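Local atomic coordinates of kallistatin (PDB entry 6F4V), a protein that inhibits the serine protease tissue kallikrein by forming a stable equimolar complex with it and being cleaved at its own reactive site. Residues Ser53-Leu56 and Glu57-Phe61; Gly304-Gln308 and Gln309-Ala313; Ser153-Lys156 and Lys157-Met161. All coordinates share one frame; numbering follows the deposited sequence.

Contact 1. Residues Ser53-Leu56 and Glu57-Phe61; sequences SQIL and EGLGF. With EDO (1,2-ethanediol), chain D.
A Schellman motif closes helix 49-58, and the pair that spans it is L56 and F61. The amide N of F61 reaches back five residues to L56 O at 3.0 Å, with an N-H...O angle of 159°. Inside this bond G60 N gives its hydrogen to E57 O at 2.9 Å. G60 stands at positive phi (99°), a backbone setting in which a CB would press on the carbonyl oxygen of L59, so glycine suits the position. The F61 ring leans back over the helix end. Its CG lies anti to the carbonyl carbon (chi1 -67°), which brings the CD2 edge to 3.3 Å from L56 O, near the ring plane, and to 4.3 Å from L56 CB. L56 O thus takes the F61 amide and is flanked by the CD2 edge of the ring.

Leading into the cap, i to i+4 bonds run from E57 N to S53 O and from L59 N to I55 O. The I55 and L59 branches run alongside each other, and CG2 of I55 meets CD1 of L59 at 4.2 Å. E57 trails its extended chain past S53 O, where CG comes to 3.4 Å.

L59 turns to S37 and Y40 of helix 33-44, while L56 and F61 share V71 of helix 68-83; R15 of helix 6-23 bonds to G58 O. Beyond the turn an ethanediol, probably from the crystallisation liquor, holds G60 O through its O1 at 2.6 Å. Glycine at the turn and an apolar pair bracketing it are the hallmarks of a Schellman C-cap.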
ATOM      1  N   SER A  53      13.708  -9.015 -15.632  1.00 30.58           N
ATOM      2  CA  SER A  53      14.000  -9.838 -14.448  0.58 30.39           C
ATOM      3  C   SER A  53      14.402  -8.974 -13.248  1.00 30.35           C
ATOM      4  O   SER A  53      14.005  -9.278 -12.125  1.00 29.60           O
ATOM      5  CB  SER A  53      15.043 -10.923 -14.748  0.58 31.63           C
ATOM      6  OG  SER A  53      16.255 -10.349 -15.153  0.58 31.24           O
ATOM      7  N   GLN A  54      15.143  -7.897 -13.480  1.00 29.26           N
ATOM      8  CA  GLN A  54      15.534  -7.003 -12.397  1.00 29.87           C
ATOM      9  C   GLN A  54      14.336  -6.299 -11.734  1.00 26.90           C
ATOM     10  O   GLN A  54      14.371  -6.095 -10.552  1.00 25.75           O
ATOM     11  CB  GLN A  54      16.560  -5.985 -12.878  1.00 32.96           C
ATOM     12  CG  GLN A  54      17.892  -6.691 -13.173  1.00 37.12           C
ATOM     13  CD  GLN A  54      19.101  -5.828 -13.030  1.00 41.84           C
ATOM     14  OE1 GLN A  54      19.262  -5.113 -12.028  1.00 45.61           O
ATOM     15  NE2 GLN A  54      20.037  -5.967 -13.988  1.00 46.41           N
ATOM     16  N   ILE A  55      13.295  -5.967 -12.485  1.00 25.03           N
ATOM     17  CA  ILE A  55      12.119  -5.344 -11.831  1.00 25.69           C
ATOM     18  C   ILE A  55      11.473  -6.389 -10.924  1.00 25.45           C
ATOM     19  O   ILE A  55      11.168  -6.103  -9.750  1.00 24.93           O
ATOM     20  CB  ILE A  55      11.089  -4.824 -12.846  1.00 25.79           C
ATOM     21  CG1 ILE A  55      11.609  -3.602 -13.598  1.00 26.09           C
ATOM     22  CG2 ILE A  55       9.766  -4.478 -12.157  1.00 24.94           C
ATOM     23  CD1 ILE A  55      10.803  -3.362 -14.883  1.00 26.69           C
ATOM     24  N   LEU A  56      11.302  -7.606 -11.454  1.00 25.65           N
ATOM     25  CA  LEU A  56      10.656  -8.674 -10.681  1.00 26.36           C
ATOM     26  C   LEU A  56      11.478  -9.060  -9.477  1.00 26.14           C
ATOM     27  O   LEU A  56      10.916  -9.274  -8.415  1.00 24.33           O
ATOM     28  CB  LEU A  56      10.349  -9.891 -11.537  1.00 27.05           C
ATOM     29  CG  LEU A  56       9.336  -9.608 -12.652  1.00 28.61           C
ATOM     30  CD1 LEU A  56       9.066 -10.877 -13.440  1.00 30.23           C
ATOM     31  CD2 LEU A  56       8.053  -9.030 -12.113  1.00 27.52           C
ATOM     32  N   GLU A  57      12.814  -9.060  -9.606  1.00 26.54           N
ATOM     33  CA  GLU A  57      13.682  -9.338  -8.448  1.00 27.22           C
ATOM     34  C   GLU A  57      13.622  -8.248  -7.389  1.00 25.70           C
ATOM     35  O   GLU A  57      13.588  -8.560  -6.222  1.00 24.58           O
ATOM     36  CB  GLU A  57      15.144  -9.601  -8.869  1.00 29.56           C
ATOM     37  CG  GLU A  57      15.225 -10.969  -9.501  1.00 31.65           C
ATOM     38  CD  GLU A  57      16.509 -11.251 -10.266  1.00 35.11           C
ATOM     39  OE1 GLU A  57      17.254 -10.300 -10.586  1.00 37.59           O
ATOM     40  OE2 GLU A  57      16.706 -12.448 -10.565  1.00 37.36           O
ATOM     41  N   GLY A  58      13.577  -6.990  -7.815  1.00 24.63           N
ATOM     42  CA  GLY A  58      13.387  -5.857  -6.920  1.00 24.66           C
ATOM     43  C   GLY A  58      12.095  -5.969  -6.097  1.00 23.51           C
ATOM     44  O   GLY A  58      12.050  -5.564  -4.927  1.00 23.13           O
ATOM     45  N   LEU A  59      11.067  -6.513  -6.731  1.00 23.07           N
ATOM     46  CA  LEU A  59       9.770  -6.753  -6.079  1.00 23.14           C
ATOM     47  C   LEU A  59       9.769  -7.971  -5.181  1.00 23.25           C
ATOM     48  O   LEU A  59       8.724  -8.303  -4.597  1.00 22.70           O
ATOM     49  CB  LEU A  59       8.674  -6.876  -7.134  1.00 22.54           C
ATOM     50  CG  LEU A  59       8.344  -5.589  -7.848  1.00 22.57           C
ATOM     51  CD1 LEU A  59       7.387  -5.871  -8.999  1.00 23.64           C
ATOM     52  CD2 LEU A  59       7.771  -4.572  -6.864  1.00 22.46           C
ATOM     53  N   GLY A  60      10.890  -8.690  -5.126  1.00 23.43           N
ATOM     54  CA  GLY A  60      11.058  -9.819  -4.228  1.00 24.20           C
ATOM     55  C   GLY A  60      10.838 -11.181  -4.849  1.00 25.10           C
ATOM     56  O   GLY A  60      10.899 -12.184  -4.140  1.00 26.20           O
ATOM     57  N   PHE A  61      10.635 -11.264  -6.160  1.00 25.13           N
ATOM     58  CA  PHE A  61      10.325 -12.549  -6.763  1.00 26.15           C
ATOM     59  C   PHE A  61      11.599 -13.348  -6.978  1.00 28.86           C
ATOM     60  O   PHE A  61      12.611 -12.781  -7.369  1.00 29.30           O
ATOM     61  CB  PHE A  61       9.531 -12.376  -8.063  1.00 25.75           C
ATOM     62  CG  PHE A  61       8.182 -11.841  -7.816  1.00 24.39           C
ATOM     63  CD1 PHE A  61       7.221 -12.654  -7.247  1.00 24.38           C
ATOM     64  CD2 PHE A  61       7.875 -10.511  -8.061  1.00 24.56           C
ATOM     65  CE1 PHE A  61       5.979 -12.159  -6.961  1.00 24.17           C
ATOM     66  CE2 PHE A  61       6.632  -9.995  -7.736  1.00 24.27           C
ATOM     67  CZ  PHE A  61       5.676 -10.830  -7.185  1.00 23.87           C
TER
HETATM   68  C1  EDO D 401      10.960 -13.382  -0.656  1.00 51.34           C
HETATM   69  O1  EDO D 401      11.293 -12.289  -1.535  1.00 47.02           O
HETATM   70  C2  EDO D 401      10.138 -14.446  -1.379  1.00 51.85           C
HETATM   71  O2  EDO D 401      10.868 -14.998  -2.493  1.00 51.27           O

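Contact 2. Residues Gly304-Gln308 and Gln309-Ala313; sequences GITKQ and QKLEA
L311 lays its CD1 methyl against T306 CG2 at 3.5 Å, the two side chains crossing at about a right angle, and the same methyl reaches I305 CB at 3.8 Å and I305 CG2 close by. T306 can offer its methyl because chi1 of -178° sets OG1 anti to the backbone N and leaves CG2 between the backbone N and the carbonyl carbon, facing L311. The hydroxyl then does polar work: OG1 accepts the amide of Q308 at 3.0 Å in a nearly straight bond (163°), forming an ST turn, and is also bonded to K104 O. Q308 OE1 pairs with K104 N, so both backbone polar groups of K104 are held by this turn. The turn belongs to the loop that feeds strand 312-324 of the large serpin sheet, and L311 packs on I339 of the neighbouring strand 328-340.

One water bridges the bend, giving hydrogens to T306 O at 2.7 Å and to Q309 O at 2.5 Å. Q309 folds back at chi2 (-75°) over the preceding peptide, its CG 3.4 Å from Q308 O and its CD 3.5 Å from that oxygen; the side chain also touches F341. An alanine here would probably strip the folded-back CG and amide from over the Q308 carbonyl and leave F341 without that neighbour. The Q309 amide N is buried with no polar partner in the model.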
ATOM      1  N   GLY A 304       9.789  -3.412 -25.073  1.00 33.84           N
ATOM      2  CA  GLY A 304       8.530  -4.139 -25.207  1.00 33.10           C
ATOM      3  C   GLY A 304       7.318  -3.249 -25.285  1.00 33.41           C
ATOM      4  O   GLY A 304       6.200  -3.755 -25.449  1.00 33.28           O
ATOM      5  N   ILE A 305       7.488  -1.935 -25.131  1.00 32.66           N
ATOM      6  CA  ILE A 305       6.362  -1.013 -25.161  1.00 33.58           C
ATOM      7  C   ILE A 305       6.137  -0.477 -26.571  1.00 35.56           C
ATOM      8  O   ILE A 305       4.992  -0.381 -27.026  1.00 34.94           O
ATOM      9  CB  ILE A 305       6.554   0.110 -24.115  1.00 33.19           C
ATOM     10  CG1 ILE A 305       6.549  -0.501 -22.706  1.00 33.32           C
ATOM     11  CG2 ILE A 305       5.464   1.157 -24.187  1.00 32.78           C
ATOM     12  CD1 ILE A 305       7.184   0.373 -21.649  1.00 32.79           C
ATOM     13  N   THR A 306       7.235  -0.146 -27.239  1.00 38.97           N
ATOM     14  CA  THR A 306       7.242   0.321 -28.625  1.00 43.37           C
ATOM     15  C   THR A 306       8.621   0.044 -29.251  1.00 45.20           C
ATOM     16  O   THR A 306       9.642  -0.042 -28.541  1.00 44.27           O
ATOM     17  CB  THR A 306       6.940   1.834 -28.702  1.00 44.36           C
ATOM     18  OG1 THR A 306       6.896   2.270 -30.076  1.00 45.50           O
ATOM     19  CG2 THR A 306       7.994   2.618 -27.970  1.00 44.76           C
ATOM     20  N   LYS A 307       8.652  -0.089 -30.571  1.00 49.93           N
ATOM     21  CA  LYS A 307       9.929  -0.105 -31.320  1.00 53.59           C
ATOM     22  C   LYS A 307      10.252   1.267 -31.932  1.00 54.59           C
ATOM     23  O   LYS A 307      11.343   1.465 -32.483  1.00 56.15           O
ATOM     24  CB  LYS A 307       9.888  -1.186 -32.400  1.00 56.73           C
ATOM     25  CG  LYS A 307       9.828  -2.612 -31.852  1.00 58.29           C
ATOM     26  CD  LYS A 307       9.225  -3.595 -32.860  1.00 60.90           C
ATOM     27  CE  LYS A 307       9.169  -5.015 -32.301  0.44 60.05           C
ATOM     28  NZ  LYS A 307       8.815  -6.019 -33.341  0.30 60.25           N
ATOM     29  N   GLN A 308       9.320   2.214 -31.801  1.00 53.98           N
ATOM     30  CA  GLN A 308       9.358   3.485 -32.525  1.00 56.80           C
ATOM     31  C   GLN A 308      10.317   4.525 -31.923  1.00 56.99           C
ATOM     32  O   GLN A 308      10.812   5.397 -32.648  1.00 56.41           O
ATOM     33  CB  GLN A 308       7.939   4.068 -32.625  1.00 58.52           C
ATOM     34  CG  GLN A 308       7.811   5.254 -33.580  1.00 61.27           C
ATOM     35  CD  GLN A 308       6.408   5.841 -33.623  0.30 61.39           C
ATOM     36  OE1 GLN A 308       5.402   5.120 -33.635  0.90 63.57           O
ATOM     37  NE2 GLN A 308       6.336   7.166 -33.650  0.59 60.99           N
ATOM     38  N   GLN A 309      10.547   4.449 -30.608  1.00 54.03           N
ATOM     39  CA  GLN A 309      11.497   5.311 -29.910  1.00 54.45           C
ATOM     40  C   GLN A 309      12.215   4.488 -28.838  1.00 51.95           C
ATOM     41  O   GLN A 309      11.697   3.447 -28.381  1.00 47.59           O
ATOM     42  CB  GLN A 309      10.776   6.475 -29.207  1.00 58.01           C
ATOM     43  CG  GLN A 309      10.003   7.444 -30.098  1.00 60.84           C
ATOM     44  CD  GLN A 309      10.892   8.409 -30.884  1.00 63.39           C
ATOM     45  OE1 GLN A 309      12.124   8.434 -30.741  1.00 65.44           O
ATOM     46  NE2 GLN A 309      10.261   9.211 -31.727  1.00 65.81           N
ATOM     47  N   LYS A 310      13.399   4.962 -28.444  1.00 50.16           N
ATOM     48  CA  LYS A 310      14.107   4.426 -27.274  1.00 50.26           C
ATOM     49  C   LYS A 310      13.549   5.065 -26.004  1.00 46.24           C
ATOM     50  O   LYS A 310      13.606   6.286 -25.834  1.00 47.23           O
ATOM     51  CB  LYS A 310      15.621   4.639 -27.377  1.00 52.73           C
ATOM     52  CG  LYS A 310      16.230   3.758 -28.454  1.00 56.56           C
ATOM     53  CD  LYS A 310      17.696   3.436 -28.224  1.00 59.75           C
ATOM     54  CE  LYS A 310      18.219   2.600 -29.390  1.00 62.60           C
ATOM     55  NZ  LYS A 310      19.560   2.007 -29.132  1.00 65.24           N
ATOM     56  N   LEU A 311      13.013   4.230 -25.117  1.00 42.89           N
ATOM     57  CA  LEU A 311      12.252   4.720 -23.983  1.00 40.09           C
ATOM     58  C   LEU A 311      13.053   4.687 -22.701  1.00 38.19           C
ATOM     59  O   LEU A 311      13.885   3.814 -22.506  1.00 36.77           O
ATOM     60  CB  LEU A 311      10.989   3.883 -23.806  1.00 39.47           C
ATOM     61  CG  LEU A 311      10.000   3.928 -24.975  1.00 40.74           C
ATOM     62  CD1 LEU A 311       8.756   3.161 -24.592  1.00 41.23           C
ATOM     63  CD2 LEU A 311       9.627   5.353 -25.360  1.00 41.22           C
ATOM     64  N   GLU A 312      12.767   5.617 -21.802  1.00 37.22           N
ATOM     65  CA  GLU A 312      13.346   5.518 -20.468  1.00 36.88           C
ATOM     66  C   GLU A 312      12.345   5.939 -19.384  1.00 34.73           C
ATOM     67  O   GLU A 312      11.329   6.599 -19.661  1.00 31.13           O
ATOM     68  CB  GLU A 312      14.690   6.262 -20.416  1.00 41.07           C
ATOM     69  CG  GLU A 312      14.594   7.752 -20.366  1.00 45.22           C
ATOM     70  CD  GLU A 312      15.927   8.447 -20.678  1.00 50.14           C
ATOM     71  OE1 GLU A 312      17.021   7.862 -20.410  1.00 49.61           O
ATOM     72  OE2 GLU A 312      15.852   9.584 -21.200  1.00 53.99           O
ATOM     73  N   ALA A 313      12.634   5.525 -18.155  1.00 32.28           N
ATOM     74  CA  ALA A 313      11.808   5.891 -17.014  1.00 32.02           C
ATOM     75  C   ALA A 313      11.849   7.392 -16.782  1.00 31.51           C
ATOM     76  O   ALA A 313      12.897   7.998 -16.927  1.00 33.06           O
ATOM     77  CB  ALA A 313      12.295   5.173 -15.766  1.00 30.55           C
TER
HETATM   78  O   HOH W   1      12.074   0.953 -28.081  1.00 41.95           O

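Contact 3. Residues Ser153-Lys156 and Lys157-Met161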
ATOM      1  N   SER A 153       2.190  14.862  -9.873  1.00 39.17           N
ATOM      2  CA  SER A 153       2.522  16.259  -9.517  1.00 41.47           C
ATOM      3  C   SER A 153       3.485  16.960 -10.491  1.00 44.05           C
ATOM      4  O   SER A 153       3.661  18.169 -10.385  1.00 44.93           O
ATOM      5  CB  SER A 153       3.110  16.301  -8.109  1.00 42.56           C
ATOM      6  OG  SER A 153       4.158  15.357  -7.998  1.00 42.71           O
ATOM      7  N   GLU A 154       4.135  16.196 -11.386  1.00 45.03           N
ATOM      8  CA  GLU A 154       4.965  16.716 -12.494  1.00 45.33           C
ATOM      9  C   GLU A 154       4.758  15.817 -13.691  1.00 44.65           C
ATOM     10  O   GLU A 154       4.531  14.606 -13.525  1.00 41.74           O
ATOM     11  CB  GLU A 154       6.468  16.582 -12.225  1.00 47.78           C
ATOM     12  CG  GLU A 154       7.016  17.158 -10.955  1.00 50.37           C
ATOM     13  CD  GLU A 154       8.448  16.709 -10.706  1.00 51.66           C
ATOM     14  OE1 GLU A 154       8.813  16.571  -9.510  1.00 53.23           O
ATOM     15  OE2 GLU A 154       9.196  16.480 -11.699  1.00 50.73           O
ATOM     16  N   LEU A 155       4.928  16.379 -14.885  1.00 42.37           N
ATOM     17  CA  LEU A 155       4.880  15.608 -16.118  1.00 42.84           C
ATOM     18  C   LEU A 155       5.739  16.317 -17.167  1.00 45.78           C
ATOM     19  O   LEU A 155       5.465  17.469 -17.498  1.00 43.64           O
ATOM     20  CB  LEU A 155       3.427  15.494 -16.599  1.00 42.03           C
ATOM     21  CG  LEU A 155       3.150  14.558 -17.770  1.00 41.78           C
ATOM     22  CD1 LEU A 155       3.422  13.121 -17.355  1.00 40.88           C
ATOM     23  CD2 LEU A 155       1.719  14.726 -18.260  1.00 42.44           C
ATOM     24  N   LYS A 156       6.779  15.652 -17.668  1.00 49.70           N
ATOM     25  CA  LYS A 156       7.640  16.254 -18.699  1.00 53.85           C
ATOM     26  C   LYS A 156       6.964  16.229 -20.066  1.00 53.73           C
ATOM     27  O   LYS A 156       6.092  15.386 -20.330  1.00 51.51           O
ATOM     28  CB  LYS A 156       8.988  15.540 -18.760  1.00 57.76           C
ATOM     29  CG  LYS A 156       9.787  15.612 -17.467  1.00 60.88           C
ATOM     30  CD  LYS A 156      11.231  15.164 -17.680  1.00 64.16           C
ATOM     31  CE  LYS A 156      12.141  15.629 -16.546  1.00 65.15           C
ATOM     32  NZ  LYS A 156      11.741  15.067 -15.223  1.00 64.86           N
ATOM     33  N   LYS A 157       7.369  17.148 -20.949  1.00 54.61           N
ATOM     34  CA  LYS A 157       6.738  17.268 -22.278  1.00 55.71           C
ATOM     35  C   LYS A 157       7.092  16.120 -23.223  1.00 51.46           C
ATOM     36  O   LYS A 157       6.394  15.904 -24.202  1.00 52.67           O
ATOM     37  CB  LYS A 157       7.074  18.623 -22.949  1.00 61.36           C
ATOM     38  CG  LYS A 157       6.414  19.839 -22.285  1.00 65.02           C
ATOM     39  CD  LYS A 157       6.832  21.177 -22.907  1.00 67.72           C
ATOM     40  CE  LYS A 157       6.520  21.287 -24.400  0.76 69.50           C
ATOM     41  NZ  LYS A 157       5.128  20.887 -24.761  1.00 70.50           N
ATOM     42  N   ASP A 158       8.170  15.393 -22.925  1.00 48.21           N
ATOM     43  CA  ASP A 158       8.620  14.250 -23.742  1.00 46.90           C
ATOM     44  C   ASP A 158       8.117  12.874 -23.232  1.00 43.27           C
ATOM     45  O   ASP A 158       8.644  11.828 -23.618  1.00 40.13           O
ATOM     46  CB  ASP A 158      10.159  14.257 -23.847  1.00 49.10           C
ATOM     47  CG  ASP A 158      10.856  14.334 -22.488  0.48 49.19           C
ATOM     48  OD1 ASP A 158      10.173  14.563 -21.468  0.70 48.30           O
ATOM     49  OD2 ASP A 158      12.097  14.186 -22.443  0.76 52.09           O
ATOM     50  N   VAL A 159       7.111  12.882 -22.364  1.00 41.39           N
ATOM     51  CA  VAL A 159       6.472  11.646 -21.907  1.00 40.22           C
ATOM     52  C   VAL A 159       5.555  11.111 -22.995  1.00 40.27           C
ATOM     53  O   VAL A 159       4.847  11.882 -23.634  1.00 41.84           O
ATOM     54  CB  VAL A 159       5.697  11.886 -20.590  1.00 39.90           C
ATOM     55  CG1 VAL A 159       4.779  10.716 -20.248  1.00 38.77           C
ATOM     56  CG2 VAL A 159       6.681  12.155 -19.464  1.00 39.81           C
ATOM     57  N   LEU A 160       5.586   9.796 -23.213  1.00 38.73           N
ATOM     58  CA  LEU A 160       4.709   9.127 -24.177  1.00 39.20           C
ATOM     59  C   LEU A 160       3.733   8.127 -23.548  1.00 36.09           C
ATOM     60  O   LEU A 160       2.847   7.623 -24.231  1.00 34.02           O
ATOM     61  CB  LEU A 160       5.566   8.402 -25.214  1.00 42.08           C
ATOM     62  CG  LEU A 160       6.589   9.274 -25.974  1.00 46.26           C
ATOM     63  CD1 LEU A 160       7.544   8.366 -26.746  1.00 47.28           C
ATOM     64  CD2 LEU A 160       5.913  10.290 -26.904  1.00 46.75           C
ATOM     65  N   MET A 161       3.905   7.815 -22.258  1.00 34.53           N
ATOM     66  CA  MET A 161       2.967   6.921 -21.583  1.00 32.67           C
ATOM     67  C   MET A 161       3.033   7.139 -20.080  1.00 30.81           C
ATOM     68  O   MET A 161       4.099   7.338 -19.528  1.00 29.30           O
ATOM     69  CB  MET A 161       3.279   5.447 -21.912  1.00 33.76           C
ATOM     70  CG  MET A 161       2.294   4.450 -21.330  1.00 35.39           C
ATOM     71  SD  MET A 161       2.841   2.743 -21.556  1.00 38.51           S
ATOM     72  CE  MET A 161       3.736   2.491 -20.018  1.00 38.81           C
TER
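L155 and V159 meet through methyls: L155 CD1 sits 4.0 Å from V159 CG1, and V159 CG2 is as near, the L155 branch lying square across V159. On the polar side, the D158 carboxylate lies along the K156 stem, and D158 OD1 comes to 3.1 Å from K156 CB. That approach follows from the aspartate's first torsion: chi1 of 53° sets CG between the backbone N and the carbonyl carbon and turns the carboxylate back toward the lysine.

The backbone beneath is a type I beta turn from K156 to V159, closed by a weak bond from V159 N to K156 O at 3.4 Å. V159 CG2 rests at the same distance from that oxygen, so carbonyl and methyl pack together at the start of strand 159-172.

Further out, L155 is seated on T132 and I133 of helix 129-143, and V159 on F126. D158 pairs through its backbone with F341 and its side chain touches K340. In the strand, a classic beta bulge sets L160 and M161 opposite the single residue I339.

The K156 chain bends at chi4, and NZ stays 6.5 Å from D158 OD1, so the two form no ion pair. OD1 is buried against K156 CB and has no polar partner in the model, so any stabilisation of the carboxylate by charge probably comes at longer range, from K156 and perhaps from K340.

Contacts 2 and 3 adjoin, their centres 14 Å apart: L311 CD2 packs on L160 CD1 at 3.9 Å, I305 CG2 on M161 SD at 4.0 Å, and Q309 CG approaches L160 CD1 at 4.3 Å. The end of strand 328-340 lies between the two; the position of this strand inside the large sheet is consistent with a cleaved, loop-inserted serpin. Contact 1 stands apart in the helical layer, with its nearest atoms about 9 Å from contact 2 and about 11 Å from contact 3. None of the three includes a residue of the glycan pocket (D212, R213, Y214, R254, L258, F264) or of the sodium site (Y224, G226).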